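Low molecular weight heat shock protein (Xanthomonas axonopodis pv. citri, PDB 3GLA) is a small heat-shock protein of the Hsp20/alpha-crystallin family that probably acts as a chaperone, binding partly unfolded proteins and limiting their aggregation under stress. Local coordinates at residues D8-V13 with V17-L22; I30-D35 with D79-A84; L39-E44 with L90-P95. All blocks are in the same frame, centred on the assembly; numbering follows the deposited sequence.

Contact 1: D8-V13 with V17-L22; sequences DIKEEV and VLYADL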
loop_
_atom_site.group_PDB
_atom_site.type_symbol
_atom_site.label_atom_id
_atom_site.label_comp_id
_atom_site.label_asym_id
_atom_site.label_seq_id
_atom_site.Cartn_x
_atom_site.Cartn_y
_atom_site.Cartn_z
ATOM N N ASP B 8 -3.901 8.675 -5.892
ATOM C CA ASP B 8 -4.850 9.818 -5.917
ATOM C C ASP B 8 -4.059 11.034 -6.290
ATOM O O ASP B 8 -2.848 11.153 -5.949
ATOM C CB ASP B 8 -5.370 10.083 -4.516
ATOM C CG ASP B 8 -6.177 8.942 -3.964
ATOM O OD1 ASP B 8 -6.617 8.102 -4.711
ATOM O OD2 ASP B 8 -6.286 8.937 -2.699
ATOM N N ILE B 9 -4.738 11.979 -6.934
ATOM C CA ILE B 9 -3.989 13.200 -7.293
ATOM C C ILE B 9 -4.893 14.356 -6.985
ATOM O O ILE B 9 -6.095 14.321 -7.310
ATOM C CB ILE B 9 -3.744 13.230 -8.768
ATOM C CG1 ILE B 9 -2.879 12.050 -9.158
ATOM C CG2 ILE B 9 -3.046 14.635 -9.187
ATOM C CD1 ILE B 9 -2.566 11.916 -10.702
ATOM N N LYS B 10 -4.307 15.339 -6.333
ATOM C CA LYS B 10 -5.015 16.482 -5.791
ATOM C C LYS B 10 -4.338 17.706 -6.319
ATOM O O LYS B 10 -3.127 17.832 -6.392
ATOM C CB LYS B 10 -4.926 16.467 -4.274
ATOM C CG LYS B 10 -5.655 17.546 -3.646
ATOM C CD LYS B 10 -5.278 17.562 -2.178
ATOM C CE LYS B 10 -6.308 18.536 -1.488
ATOM N NZ LYS B 10 -5.823 18.646 -0.106
ATOM N N GLU B 11 -5.170 18.689 -6.639
ATOM C CA GLU B 11 -4.600 19.971 -7.012
ATOM C C GLU B 11 -4.887 20.962 -5.906
ATOM O O GLU B 11 -6.063 21.208 -5.473
ATOM C CB GLU B 11 -5.238 20.425 -8.316
ATOM C CG GLU B 11 -4.693 21.877 -8.613
ATOM C CD GLU B 11 -5.176 22.397 -9.933
ATOM O OE1 GLU B 11 -5.720 21.653 -10.789
ATOM O OE2 GLU B 11 -4.795 23.596 -10.187
ATOM N N GLU B 12 -3.850 21.374 -5.234
ATOM C CA GLU B 12 -3.941 22.385 -4.154
ATOM C C GLU B 12 -3.647 23.730 -4.813
ATOM O O GLU B 12 -3.404 23.801 -6.030
ATOM C CB GLU B 12 -2.984 22.117 -3.065
ATOM C CG GLU B 12 -3.391 20.848 -2.297
ATOM C CD GLU B 12 -2.463 20.442 -1.182
ATOM O OE1 GLU B 12 -2.933 19.633 -0.310
ATOM O OE2 GLU B 12 -1.279 20.926 -1.178
ATOM N N VAL B 13 -3.712 24.781 -3.987
ATOM C CA VAL B 13 -3.571 26.132 -4.544
ATOM C C VAL B 13 -2.155 26.332 -5.072
ATOM O O VAL B 13 -1.988 26.792 -6.205
ATOM C CB VAL B 13 -3.942 27.249 -3.503
ATOM C CG1 VAL B 13 -3.654 28.647 -4.170
ATOM C CG2 VAL B 13 -5.414 27.162 -3.202
ATOM N N VAL B 17 -0.550 17.179 -5.620
ATOM C CA VAL B 17 0.015 16.209 -4.726
ATOM C C VAL B 17 -0.457 14.856 -5.315
ATOM O O VAL B 17 -1.645 14.700 -5.664
ATOM C CB VAL B 17 -0.499 16.276 -3.343
ATOM C CG1 VAL B 17 0.159 15.227 -2.450
ATOM C CG2 VAL B 17 -0.304 17.741 -2.659
ATOM N N LEU B 18 0.490 13.934 -5.475
ATOM C CA LEU B 18 0.093 12.609 -5.897
ATOM C C LEU B 18 0.376 11.691 -4.762
ATOM O O LEU B 18 1.434 11.773 -4.120
ATOM C CB LEU B 18 0.871 12.226 -7.089
ATOM C CG LEU B 18 0.534 10.870 -7.698
ATOM C CD1 LEU B 18 0.805 10.923 -9.306
ATOM C CD2 LEU B 18 1.366 9.722 -6.934
ATOM N N TYR B 19 -0.593 10.828 -4.459
ATOM C CA TYR B 19 -0.382 9.900 -3.344
ATOM C C TYR B 19 -0.462 8.535 -3.982
ATOM O O TYR B 19 -1.389 8.254 -4.735
ATOM C CB TYR B 19 -1.545 9.979 -2.364
ATOM C CG TYR B 19 -1.768 11.341 -1.789
ATOM C CD1 TYR B 19 -1.129 11.729 -0.641
ATOM C CD2 TYR B 19 -2.650 12.211 -2.424
ATOM C CE1 TYR B 19 -1.366 13.030 -0.092
ATOM C CE2 TYR B 19 -2.900 13.428 -1.905
ATOM C CZ TYR B 19 -2.264 13.798 -0.741
ATOM O OH TYR B 19 -2.515 15.110 -0.316
ATOM N N ALA B 20 0.595 7.719 -3.807
ATOM C CA ALA B 20 0.585 6.452 -4.477
ATOM C C ALA B 20 0.682 5.366 -3.435
ATOM O O ALA B 20 1.525 5.396 -2.541
ATOM C CB ALA B 20 1.791 6.386 -5.406
ATOM N N ASP B 21 -0.119 4.375 -3.592
ATOM C CA ASP B 21 -0.026 3.261 -2.664
ATOM C C ASP B 21 0.992 2.303 -3.277
ATOM O O ASP B 21 0.739 1.543 -4.231
ATOM C CB ASP B 21 -1.381 2.588 -2.650
ATOM C CG ASP B 21 -2.310 3.223 -1.622
ATOM O OD1 ASP B 21 -1.896 4.171 -0.968
ATOM O OD2 ASP B 21 -3.473 2.770 -1.615
ATOM N N LEU B 22 2.146 2.323 -2.610
ATOM C CA LEU B 22 3.271 1.481 -3.062
ATOM C C LEU B 22 3.750 0.668 -1.901
ATOM O O LEU B 22 4.915 0.749 -1.527
ATOM C CB LEU B 22 4.374 2.428 -3.622
ATOM C CG LEU B 22 3.857 3.015 -5.013
ATOM C CD1 LEU B 22 4.861 4.161 -5.254
ATOM C CD2 LEU B 22 3.874 1.950 -6.022
#

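Contact 2: I30-D35 with D79-A84; sequences IEVQMD and DGITAA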
loop_
_atom_site.group_PDB
_atom_site.type_symbol
_atom_site.label_atom_id
_atom_site.label_comp_id
_atom_site.label_asym_id
_atom_site.label_seq_id
_atom_site.Cartn_x
_atom_site.Cartn_y
_atom_site.Cartn_z
ATOM N N ILE B 30 11.618 4.027 -5.468
ATOM C CA ILE B 30 10.538 4.380 -6.411
ATOM C C ILE B 30 11.143 5.507 -7.222
ATOM O O ILE B 30 11.656 6.501 -6.683
ATOM C CB ILE B 30 9.328 4.908 -5.692
ATOM C CG1 ILE B 30 8.757 3.805 -4.698
ATOM C CG2 ILE B 30 8.334 5.346 -6.717
ATOM C CD1 ILE B 30 7.950 4.448 -3.583
ATOM N N GLU B 31 11.100 5.321 -8.504
ATOM C CA GLU B 31 11.680 6.383 -9.400
ATOM C C GLU B 31 10.585 7.302 -9.712
ATOM O O GLU B 31 9.572 6.869 -10.254
ATOM C CB GLU B 31 12.137 5.691 -10.654
ATOM C CG GLU B 31 12.805 6.625 -11.603
ATOM C CD GLU B 31 13.903 5.891 -12.397
ATOM O OE1 GLU B 31 13.588 5.334 -13.464
ATOM O OE2 GLU B 31 15.093 5.881 -11.924
ATOM N N VAL B 32 10.759 8.558 -9.399
ATOM C CA VAL B 32 9.772 9.577 -9.745
ATOM C C VAL B 32 10.454 10.467 -10.720
ATOM O O VAL B 32 11.568 10.904 -10.421
ATOM C CB VAL B 32 9.439 10.349 -8.542
ATOM C CG1 VAL B 32 8.405 11.378 -8.761
ATOM C CG2 VAL B 32 8.834 9.388 -7.478
ATOM N N GLN B 33 9.796 10.763 -11.821
ATOM C CA GLN B 33 10.385 11.665 -12.853
ATOM C C GLN B 33 9.252 12.408 -13.437
ATOM O O GLN B 33 8.089 11.939 -13.453
ATOM C CB GLN B 33 10.966 10.793 -13.961
ATOM C CG GLN B 33 12.057 9.996 -13.468
ATOM C CD GLN B 33 12.931 9.523 -14.599
ATOM O OE1 GLN B 33 14.131 9.328 -14.401
ATOM N NE2 GLN B 33 12.350 9.362 -15.792
ATOM N N MET B 34 9.487 13.655 -13.879
ATOM C CA MET B 34 8.446 14.347 -14.555
ATOM C C MET B 34 9.135 14.999 -15.745
ATOM O O MET B 34 10.178 15.659 -15.569
ATOM C CB MET B 34 7.777 15.349 -13.635
ATOM C CG MET B 34 6.565 15.984 -14.268
ATOM S SD MET B 34 5.743 16.958 -13.226
ATOM C CE MET B 34 4.714 17.823 -14.389
ATOM N N ASP B 35 8.619 14.794 -16.911
ATOM C CA ASP B 35 9.257 15.339 -18.116
ATOM C C ASP B 35 8.047 15.642 -19.023
ATOM O O ASP B 35 7.071 14.942 -19.029
ATOM C CB ASP B 35 10.195 14.319 -18.753
ATOM C CG ASP B 35 11.101 14.944 -19.916
ATOM O OD1 ASP B 35 11.520 16.152 -19.847
ATOM O OD2 ASP B 35 11.360 14.209 -20.919
ATOM N N ASP B 79 10.279 20.713 -12.182
ATOM C CA ASP B 79 11.585 20.834 -11.542
ATOM C C ASP B 79 11.552 20.883 -10.072
ATOM O O ASP B 79 12.649 20.766 -9.444
ATOM C CB ASP B 79 12.262 22.143 -12.123
ATOM C CG ASP B 79 12.493 22.042 -13.570
ATOM O OD1 ASP B 79 12.752 23.064 -14.279
ATOM O OD2 ASP B 79 12.550 20.927 -14.214
ATOM N N GLY B 80 10.407 21.126 -9.447
ATOM C CA GLY B 80 10.283 21.317 -8.057
ATOM C C GLY B 80 9.764 20.144 -7.278
ATOM O O GLY B 80 9.423 20.244 -6.149
ATOM N N ILE B 81 9.682 19.025 -7.992
ATOM C CA ILE B 81 9.016 17.903 -7.288
ATOM C C ILE B 81 9.752 17.457 -6.097
ATOM O O ILE B 81 11.011 17.452 -6.093
ATOM C CB ILE B 81 8.980 16.763 -8.256
ATOM C CG1 ILE B 81 7.917 17.038 -9.288
ATOM C CG2 ILE B 81 8.558 15.395 -7.489
ATOM C CD1 ILE B 81 8.072 16.074 -10.416
ATOM N N THR B 82 9.001 17.079 -5.065
ATOM C CA THR B 82 9.603 16.389 -3.913
ATOM C C THR B 82 8.765 15.137 -3.671
ATOM O O THR B 82 7.610 15.034 -4.162
ATOM C CB THR B 82 9.631 17.195 -2.596
ATOM O OG1 THR B 82 8.291 17.554 -2.252
ATOM C CG2 THR B 82 10.361 18.544 -2.832
ATOM N N ALA B 83 9.306 14.205 -2.880
ATOM C CA ALA B 83 8.479 12.957 -2.679
ATOM C C ALA B 83 8.921 12.430 -1.328
ATOM O O ALA B 83 10.116 12.544 -1.008
ATOM C CB ALA B 83 8.787 12.021 -3.684
ATOM N N ALA B 84 8.001 11.893 -0.565
ATOM C CA ALA B 84 8.375 11.324 0.729
ATOM C C ALA B 84 7.376 10.169 0.851
ATOM O O ALA B 84 6.231 10.246 0.368
ATOM C CB ALA B 84 8.168 12.250 1.765
#

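Contact 3: L39-E44 with L90-P95; sequences LSIRGE and LEIRIP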
loop_
_atom_site.group_PDB
_atom_site.type_symbol
_atom_site.label_atom_id
_atom_site.label_comp_id
_atom_site.label_asym_id
_atom_site.label_seq_id
_atom_site.Cartn_x
_atom_site.Cartn_y
_atom_site.Cartn_z
ATOM N N LEU B 39 4.090 13.242 -15.105
ATOM C CA LEU B 39 4.726 12.699 -13.923
ATOM C C LEU B 39 4.684 11.188 -14.012
ATOM O O LEU B 39 3.616 10.634 -14.233
ATOM C CB LEU B 39 3.895 13.201 -12.722
ATOM C CG LEU B 39 4.316 12.692 -11.319
ATOM C CD1 LEU B 39 5.790 13.117 -10.984
ATOM C CD2 LEU B 39 3.347 13.228 -10.256
ATOM N N SER B 40 5.822 10.547 -13.779
ATOM C CA SER B 40 5.974 9.075 -13.946
ATOM C C SER B 40 6.407 8.536 -12.578
ATOM O O SER B 40 7.224 9.119 -11.843
ATOM C CB SER B 40 7.171 8.872 -14.931
ATOM O OG SER B 40 7.648 7.574 -14.858
ATOM N N ILE B 41 5.827 7.415 -12.203
ATOM C CA ILE B 41 6.351 6.671 -11.105
ATOM C C ILE B 41 6.673 5.306 -11.604
ATOM O O ILE B 41 5.899 4.721 -12.342
ATOM C CB ILE B 41 5.381 6.566 -9.883
ATOM C CG1 ILE B 41 4.015 5.968 -10.321
ATOM C CG2 ILE B 41 5.213 7.944 -9.289
ATOM C CD1 ILE B 41 3.083 5.626 -9.101
ATOM N N ARG B 42 7.803 4.759 -11.167
ATOM C CA ARG B 42 8.140 3.481 -11.687
ATOM C C ARG B 42 8.957 2.776 -10.650
ATOM O O ARG B 42 9.567 3.420 -9.784
ATOM C CB ARG B 42 8.870 3.545 -13.016
ATOM C CG ARG B 42 10.104 3.965 -12.842
ATOM C CD ARG B 42 10.692 4.187 -14.284
ATOM N NE ARG B 42 10.481 3.116 -15.200
ATOM C CZ ARG B 42 10.484 3.297 -16.522
ATOM N NH1 ARG B 42 10.695 4.535 -17.048
ATOM N NH2 ARG B 42 10.270 2.249 -17.319
ATOM N N GLY B 43 8.906 1.458 -10.715
ATOM C CA GLY B 43 9.707 0.725 -9.718
ATOM C C GLY B 43 9.236 -0.733 -9.825
ATOM O O GLY B 43 8.613 -1.172 -10.844
ATOM N N GLU B 44 9.582 -1.460 -8.764
ATOM C CA GLU B 44 9.383 -2.941 -8.858
ATOM C C GLU B 44 9.210 -3.357 -7.439
ATOM O O GLU B 44 9.812 -2.869 -6.515
ATOM C CB GLU B 44 10.538 -3.694 -9.502
ATOM C CG GLU B 44 10.319 -5.218 -9.748
ATOM C CD GLU B 44 10.744 -5.829 -11.138
ATOM O OE1 GLU B 44 10.570 -7.071 -11.249
ATOM O OE2 GLU B 44 11.205 -5.128 -12.092
ATOM N N LEU B 90 3.514 6.798 -1.120
ATOM C CA LEU B 90 4.521 7.829 -1.538
ATOM C C LEU B 90 3.742 9.062 -1.856
ATOM O O LEU B 90 2.736 8.970 -2.577
ATOM C CB LEU B 90 5.200 7.324 -2.808
ATOM C CG LEU B 90 6.285 8.350 -3.313
ATOM C CD1 LEU B 90 7.418 8.356 -2.357
ATOM C CD2 LEU B 90 6.805 7.896 -4.659
ATOM N N GLU B 91 4.171 10.186 -1.315
ATOM C CA GLU B 91 3.419 11.418 -1.589
ATOM C C GLU B 91 4.342 12.267 -2.368
ATOM O O GLU B 91 5.514 12.527 -1.941
ATOM C CB GLU B 91 3.085 12.012 -0.272
ATOM C CG GLU B 91 2.416 13.444 -0.509
ATOM C CD GLU B 91 1.958 14.046 0.801
ATOM O OE1 GLU B 91 1.939 15.292 0.848
ATOM O OE2 GLU B 91 1.690 13.316 1.731
ATOM N N ILE B 92 3.910 12.633 -3.551
ATOM C CA ILE B 92 4.765 13.410 -4.442
ATOM C C ILE B 92 4.146 14.770 -4.494
ATOM O O ILE B 92 2.935 14.897 -4.760
ATOM C CB ILE B 92 4.690 12.847 -5.785
ATOM C CG1 ILE B 92 5.321 11.404 -5.730
ATOM C CG2 ILE B 92 5.579 13.672 -6.730
ATOM C CD1 ILE B 92 5.181 10.670 -7.034
ATOM N N ARG B 93 4.982 15.827 -4.288
ATOM C CA ARG B 93 4.394 17.168 -4.332
ATOM C C ARG B 93 5.010 17.854 -5.482
ATOM O O ARG B 93 6.215 17.800 -5.724
ATOM C CB ARG B 93 4.680 17.947 -3.056
ATOM C CG ARG B 93 4.043 17.300 -1.863
ATOM C CD ARG B 93 4.010 18.228 -0.664
ATOM N NE ARG B 93 2.757 17.947 -0.012
ATOM C CZ ARG B 93 1.768 18.819 0.085
ATOM N NH1 ARG B 93 0.634 18.450 0.679
ATOM N NH2 ARG B 93 1.905 20.058 -0.393
ATOM N N ILE B 94 4.179 18.515 -6.286
ATOM C CA ILE B 94 4.637 19.095 -7.509
ATOM C C ILE B 94 4.157 20.549 -7.435
ATOM O O ILE B 94 3.004 20.844 -7.470
ATOM C CB ILE B 94 4.030 18.504 -8.691
ATOM C CG1 ILE B 94 4.305 16.954 -8.765
ATOM C CG2 ILE B 94 4.618 19.082 -10.001
ATOM C CD1 ILE B 94 3.003 16.227 -8.203
ATOM N N PRO B 95 5.109 21.471 -7.306
ATOM C CA PRO B 95 4.633 22.849 -7.138
ATOM C C PRO B 95 4.135 23.374 -8.406
ATOM O O PRO B 95 4.455 22.893 -9.495
ATOM C CB PRO B 95 5.945 23.599 -6.757
ATOM C CG PRO B 95 7.047 22.768 -7.261
ATOM C CD PRO B 95 6.578 21.294 -7.241
#

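Contact 1: D8-V13 with V17-L22
Asp8 and Lys10 carry the backbone bonding of this pair of strands, each giving its N-H to a residue of 17-22 and taking another back. At Asp8 the two bonds go to Tyr19, and the one from Tyr19 N to Asp8 O, 2.7 Å, is nearly straight at 167°. Lys10 repeats the scheme with Val17, Val17 N to Lys10 O measuring 2.8 Å. Between these hydrogen-bonded pairs sits the non-hydrogen-bonded pair Ile9 and Leu18, where the strands draw closer and Ile9 CA comes within 3.2 Å of Val17 O in a CA-H...O contact.

Side chains pack on both faces. Ile9 and Leu18 share one face, their CD1 methyls 3.8 Å apart and their chains crossing at a slant. On the other face lies the Tyr19 ring. With CG beside the backbone N (chi1 -59°), the ring comes alongside strand 8-11 and presents an edge to Asp8 O and Lys10 CB, while Val17 CG1 covers part of one ring face near the rim. The Lys10 chain then passes the phenol, CD lying 4.1 Å from Tyr19 OH. Beyond the strand, the carboxylate of Glu12 rests on a methyl of Val17, OE2 to CG2 being 3.6 Å.

The charged ends of Asp8 and Lys10 turn to the second subunit. Lys10 NZ forms a salt bridge with Glu52 of that subunit and has a second partner in Glu12 OE1, met at 3.1 Å on the anti lone pair. Asp8 is gripped twice, by Glu60 N and by Arg61 of the second subunit.

The whole is an antiparallel beta hairpin whose outer strand is continued by a strand of the second subunit, consistent with the strand-exchange dimer known from bacterial and plant small heat-shock proteins.

Contact 2: I30-D35 with D79-A84
Ile81 places its CG1 beside the backbone N (chi1 -75°) and runs on extended, which carries CD1 across to Met34, while CG2 turns toward Val32. Met34 for its part holds CG opposite the backbone N (chi1 -173°) and stays extended to its end, with the result that its chain passes Ile81 at about a right angle and does not point at it.

The isoleucine tip thus meets the root and middle of the methionine instead of its terminal methyl. CD1 of Ile81 lies 3.3 Å from Met34 CB, tighter than ordinary van der Waals contact between carbons, and 3.8 Å from Met34 SD. The second branch touches more gently: Ile81 CG2 and Val32 CG1 are 4.2 Å apart. One branched side chain therefore bridges two residues that point inward from the same strand, one branch for each.

The main chains themselves remain well separated. The CA atoms of Val32 and Ala83 are 7.9 Å apart, too far for the strands to pair. Each is bonded instead within its own sheet, 31-35 to 38-45 and 82-86 to 89-95. Leu39 and Ile92, both touched by Val32 and Ile81, form the deeper layer behind the contact.

These segments are the corresponding edges of the two sheets of the alpha-crystallin sandwich. In relatives, the groove between the equivalent strands receives the hydrophobic C-terminal motif of a neighbouring subunit, and an apolar lining of this kind is consistent with such a role here. The chemistry is purely that of carbon and sulfur: with no polar group engaged between these segments, it is packing and the partial withdrawal of aliphatic surface from water that join them.

Contact 3: L39-E44 with L90-P95
Leu39 and Ile94 mark the nearest passage of two strands that face each other across the sandwich, their axes 10.5 Å apart and running at 160°, nearly antiparallel but in different sheets. At that spacing side chains alone make the contact.

Leu39 and Ile94 meet tip to tip: CD2 of the leucine lies 3.7 Å from CD1 of the isoleucine. The leucine holds CG opposite its backbone N (chi1 177°), which directs the chain into the space between the sheets. The same CD2 also approaches Ile92 CG2, at 4.2 Å, and is thereby shared by the two isoleucines that point inward from 90-95. The chi2 of Ile94, 99°, is off a staggered value, which suggests some strain in bringing CD1 to the leucine.

Further along, Ile41 and Ile92 touch at a slant. Ile41 keeps CG1 between the backbone N and the carbonyl carbon, leaving CG2 to face the opposite sheet, where it meets Ile92 CD1 at 3.5 Å. Ile92 is in effect held at two points, CG2 on Leu39 and CD1 on Ile41. Val32 and Ile81 add to the same apolar layer, and Leu18, on the strand beside 89-95, also touches Leu39 across the sandwich.

The polar side chains of 90-95 lie on the reverse of its sheet. There Arg93 NE donates to Glu91 OE1 at 2.9 Å, within the guanidinium plane and nearly along the C-O axis, a bond within one strand that takes no part in the contact between the sheets.

Alternation along 90-95 thus separates two chemistries. Branched aliphatic groups meet end to end and at a slant between the sheets, charges pair on the outer face, and the buried methyls make no demand for polar partners, as suits the core of an immunoglobulin-like sandwich.

Overall arrangement
Contacts 1 and 3 are buried, whereas contact 2 lies at the surface, yet all three belong to one beta sandwich. Contact 1 works within one sheet, through backbone bonds, and is the one that a second subunit reaches. Contacts 2 and 3 both span the two sheets by apolar side chains alone, contact 3 through the interior and contact 2 at the edge, their centres only about 5 Å apart. Backbone bonds join them up: strand 15-21 of contact 1 pairs with strand 89-95 of contact 3, which pairs in turn with 82-86 of contact 2, while 38-45 pairs with 31-35. Leu22 packing on Ile30 links contacts 1 and 2 directly.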